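PDB 4MJE: probable glutaredoxin ssr2061 from Synechocystis sp., which probably acts as a glutathione-dependent disulfide oxidoreductase, reducing low-molecular-weight disulfides and disulfides in proteins. Local coordinates for residues Arg31-Leu36 with Cys81-Tyr85. The protein carries 1 engineered substitution. Coordinates in Å, arbitrary orientation, origin at the centre of the assembly. Residue numbers count along the deposited sequence, not the author numbering.
Sequences RALALL and CDDIY. With SO4 (sulfate ion), chain C.
Tyr85 swings its ring across to residues 31-36 and lays one face against Leu35 CD2, which sits 3.8 Å from the ring centroid, 6° off the normal, a CH-pi contact. Both segments are regular alpha helix, their axes 9.6 Å apart at closest approach and running roughly parallel at 29°, with the CA atoms of Ala32 and Cys81 5.1 Å apart. Tyr85, with chi1 near -87°, reaches far enough for its OH to donate to Arg31 O at 2.7 Å, a carbonyl that also accepts from Leu35 N at 3.2 Å in the i to i+4 bond of the helix. Ala32 CA meets the ring edge, 4.2 Å from Tyr85 CE2. At the start of helix 81-89 the small residues allow close approach: Ala32 CB and Cys81 CB are 4.2 Å apart, and Cys81 SG, with chi1 t, lies 3.8 Å from Arg31 CB. Further along, Ile84 (tt) packs CG1 4.0 Å from Leu35 CD2 (Leu35 is tp), and Ile84 CD1 is 3.7 Å from Leu36 CD2 (mt). Amides opening helix 81-89 hydrogen-bond a sulfate, probably from the crystallisation liquor: Cys81 N to O1 2.8 Å, Asp82 N to O3 2.9 Å, consistent with where other glutaredoxins hold glutathione's gamma-glutamyl alpha-carboxylate. In this thioredoxin fold, helix 27-39, following Cys26 of the probable redox pair Cys26/Cys29 (no disulfide here), packs beside helix 81-89; Ala32 and Cys81 both touch Pro69, Ala32 and Leu36 rest on Ile20 of strand 18-22, and Leu35 and Ile84 meet Leu93 of helix 93-97.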
ATOM      1  N   ARG A  31     -11.515  -5.486   0.726  1.00  4.46           N
ATOM      2  CA  ARG A  31     -11.676  -4.622   1.888  1.00  5.06           C
ATOM      3  C   ARG A  31     -10.473  -3.683   2.066  1.00  5.75           C
ATOM      4  O   ARG A  31     -10.625  -2.514   2.443  1.00  5.14           O
ATOM      5  CB  ARG A  31     -11.878  -5.482   3.142  1.00  8.37           C
ATOM      6  CG  ARG A  31     -12.295  -4.737   4.395  1.00 14.73           C
ATOM      7  CD  ARG A  31     -12.598  -5.678   5.539  1.00 19.40           C
ATOM      8  NE  ARG A  31     -13.663  -6.599   5.168  1.00 17.88           N
ATOM      9  CZ  ARG A  31     -13.882  -7.780   5.739  1.00 19.09           C
ATOM     10  NH1 ARG A  31     -13.113  -8.202   6.736  1.00 27.45           N
ATOM     11  NH2 ARG A  31     -14.876  -8.540   5.303  1.00 22.79           N
ATOM     12  N   ALA A  32      -9.266  -4.192   1.830  1.00  4.93           N
ATOM     13  CA  ALA A  32      -8.055  -3.386   1.963  1.00  4.98           C
ATOM     14  C   ALA A  32      -8.043  -2.308   0.875  1.00  4.47           C
ATOM     15  O   ALA A  32      -7.708  -1.151   1.117  1.00  4.64           O
ATOM     16  CB  ALA A  32      -6.835  -4.277   1.863  1.00  3.83           C
ATOM     17  N   LEU A  33      -8.417  -2.681  -0.345  1.00  4.06           N
ATOM     18  CA  LEU A  33      -8.510  -1.719  -1.439  1.00  3.54           C
ATOM     19  C   LEU A  33      -9.504  -0.617  -1.120  1.00  5.11           C
ATOM     20  O   LEU A  33      -9.240   0.550  -1.410  1.00  4.79           O
ATOM     21  CB  LEU A  33      -8.915  -2.414  -2.727  1.00  4.32           C
ATOM     22  CG  LEU A  33      -7.830  -3.263  -3.399  1.00  4.79           C
ATOM     23  CD1 LEU A  33      -8.472  -4.150  -4.477  1.00  6.06           C
ATOM     24  CD2 LEU A  33      -6.711  -2.436  -3.981  1.00  4.05           C
ATOM     25  N   ALA A  34     -10.625  -0.971  -0.506  1.00  4.82           N
ATOM     26  CA  ALA A  34     -11.612   0.024  -0.144  1.00  5.58           C
ATOM     27  C   ALA A  34     -11.034   1.054   0.803  1.00  6.07           C
ATOM     28  O   ALA A  34     -11.280   2.241   0.641  1.00  6.28           O
ATOM     29  CB  ALA A  34     -12.814  -0.624   0.473  1.00  6.60           C
ATOM     30  N   LEU A  35     -10.263   0.612   1.785  1.00  5.01           N
ATOM     31  CA  LEU A  35      -9.681   1.530   2.747  1.00  4.66           C
ATOM     32  C   LEU A  35      -8.691   2.496   2.075  1.00  5.99           C
ATOM     33  O   LEU A  35      -8.714   3.710   2.321  1.00  6.38           O
ATOM     34  CB  LEU A  35      -8.992   0.760   3.869  1.00  6.55           C
ATOM     35  CG  LEU A  35      -8.421   1.624   5.001  1.00  5.89           C
ATOM     36  CD1 LEU A  35      -9.464   2.554   5.641  1.00  9.62           C
ATOM     37  CD2 LEU A  35      -7.817   0.739   6.049  1.00  7.90           C
ATOM     38  N   LEU A  36      -7.823   1.972   1.214  1.00  3.60           N
ATOM     39  CA  LEU A  36      -6.853   2.801   0.515  1.00  4.31           C
ATOM     40  C   LEU A  36      -7.540   3.816  -0.386  1.00  3.74           C
ATOM     41  O   LEU A  36      -7.130   4.972  -0.454  1.00  5.55           O
ATOM     42  CB  LEU A  36      -5.870   1.931  -0.275  1.00  5.09           C
ATOM     43  CG  LEU A  36      -4.943   1.057   0.578  1.00  6.01           C
ATOM     44  CD1 LEU A  36      -4.167   0.077  -0.289  1.00  8.66           C
ATOM     45  CD2 LEU A  36      -3.984   1.922   1.383  1.00  9.47           C
ATOM     46  N   CYS A  81      -4.760  -7.215   5.350  1.00  6.37           N
ATOM     47  CA  CYS A  81      -5.965  -6.423   5.538  1.00  6.95           C
ATOM     48  C   CYS A  81      -6.182  -6.087   7.018  1.00  7.07           C
ATOM     49  O   CYS A  81      -6.413  -4.943   7.376  1.00  6.67           O
ATOM     50  CB  CYS A  81      -7.168  -7.153   4.924  1.00  7.34           C
ATOM     51  SG  CYS A  81      -8.728  -6.282   5.092  1.00  9.55           S
ATOM     52  N   ASP A  82      -6.108  -7.098   7.873  1.00  8.51           N
ATOM     53  CA  ASP A  82      -6.285  -6.856   9.300  1.00  8.74           C
ATOM     54  C   ASP A  82      -5.262  -5.859   9.819  1.00  7.30           C
ATOM     55  O   ASP A  82      -5.589  -4.983  10.624  1.00  7.53           O
ATOM     56  CB  ASP A  82      -6.263  -8.157  10.106  1.00 11.00           C
ATOM     57  CG  ASP A  82      -7.565  -8.932   9.980  1.00 15.68           C
ATOM     58  OD1 ASP A  82      -8.415  -8.554   9.141  1.00 17.57           O
ATOM     59  OD2 ASP A  82      -7.741  -9.928  10.713  1.00 24.06           O
ATOM     60  N   ASP A  83      -4.040  -5.931   9.314  1.00  7.12           N
ATOM     61  CA  ASP A  83      -3.004  -5.045   9.811  1.00  8.46           C
ATOM     62  C   ASP A  83      -3.275  -3.602   9.460  1.00  7.05           C
ATOM     63  O   ASP A  83      -3.101  -2.734  10.299  1.00  8.05           O
ATOM     64  CB  ASP A  83      -1.631  -5.476   9.301  1.00  8.32           C
ATOM     65  CG  ASP A  83      -1.231  -6.838   9.820  1.00 12.94           C
ATOM     66  OD1 ASP A  83      -1.420  -7.103  11.031  1.00 16.07           O
ATOM     67  OD2 ASP A  83      -0.787  -7.679   9.017  1.00 13.16           O
ATOM     68  N   ILE A  84      -3.705  -3.344   8.237  0.52  6.71           N
ATOM     69  CA  ILE A  84      -3.934  -1.971   7.856  0.52  5.25           C
ATOM     70  C   ILE A  84      -5.144  -1.379   8.589  0.52  5.73           C
ATOM     71  O   ILE A  84      -5.105  -0.234   9.054  0.52  5.07           O
ATOM     72  CB  ILE A  84      -4.024  -1.821   6.327  0.52  4.54           C
ATOM     73  CG1 ILE A  84      -3.940  -0.342   5.961  0.52  7.07           C
ATOM     74  CG2 ILE A  84      -5.287  -2.460   5.757  0.52  9.62           C
ATOM     75  CD1 ILE A  84      -3.688  -0.087   4.482  0.52  4.40           C
ATOM     76  N   TYR A  85      -6.196  -2.178   8.728  1.00  5.45           N
ATOM     77  CA  TYR A  85      -7.369  -1.734   9.460  1.00  6.05           C
ATOM     78  C   TYR A  85      -7.044  -1.520  10.938  1.00  6.25           C
ATOM     79  O   TYR A  85      -7.561  -0.584  11.560  1.00  6.69           O
ATOM     80  CB  TYR A  85      -8.546  -2.700   9.293  1.00  6.33           C
ATOM     81  CG  TYR A  85      -9.379  -2.410   8.071  1.00  6.32           C
ATOM     82  CD1 TYR A  85     -10.506  -1.623   8.154  1.00  6.73           C
ATOM     83  CD2 TYR A  85      -9.023  -2.913   6.840  1.00  6.17           C
ATOM     84  CE1 TYR A  85     -11.264  -1.341   7.046  1.00  7.70           C
ATOM     85  CE2 TYR A  85      -9.773  -2.645   5.713  1.00  4.61           C
ATOM     86  CZ  TYR A  85     -10.907  -1.860   5.819  1.00  5.83           C
ATOM     87  OH  TYR A  85     -11.682  -1.577   4.722  1.00  6.12           O
TER
HETATM   88  S   SO4 C 102      -5.721 -10.543   6.456  1.00 31.38           S
HETATM   89  O1  SO4 C 102      -5.004 -10.050   5.278  1.00 17.94           O
HETATM   90  O2  SO4 C 102      -5.505 -11.982   6.600  1.00 29.73           O
HETATM   91  O3  SO4 C 102      -5.246  -9.837   7.640  1.00 33.93           O
HETATM   92  O4  SO4 C 102      -7.158 -10.325   6.289  1.00 42.66           O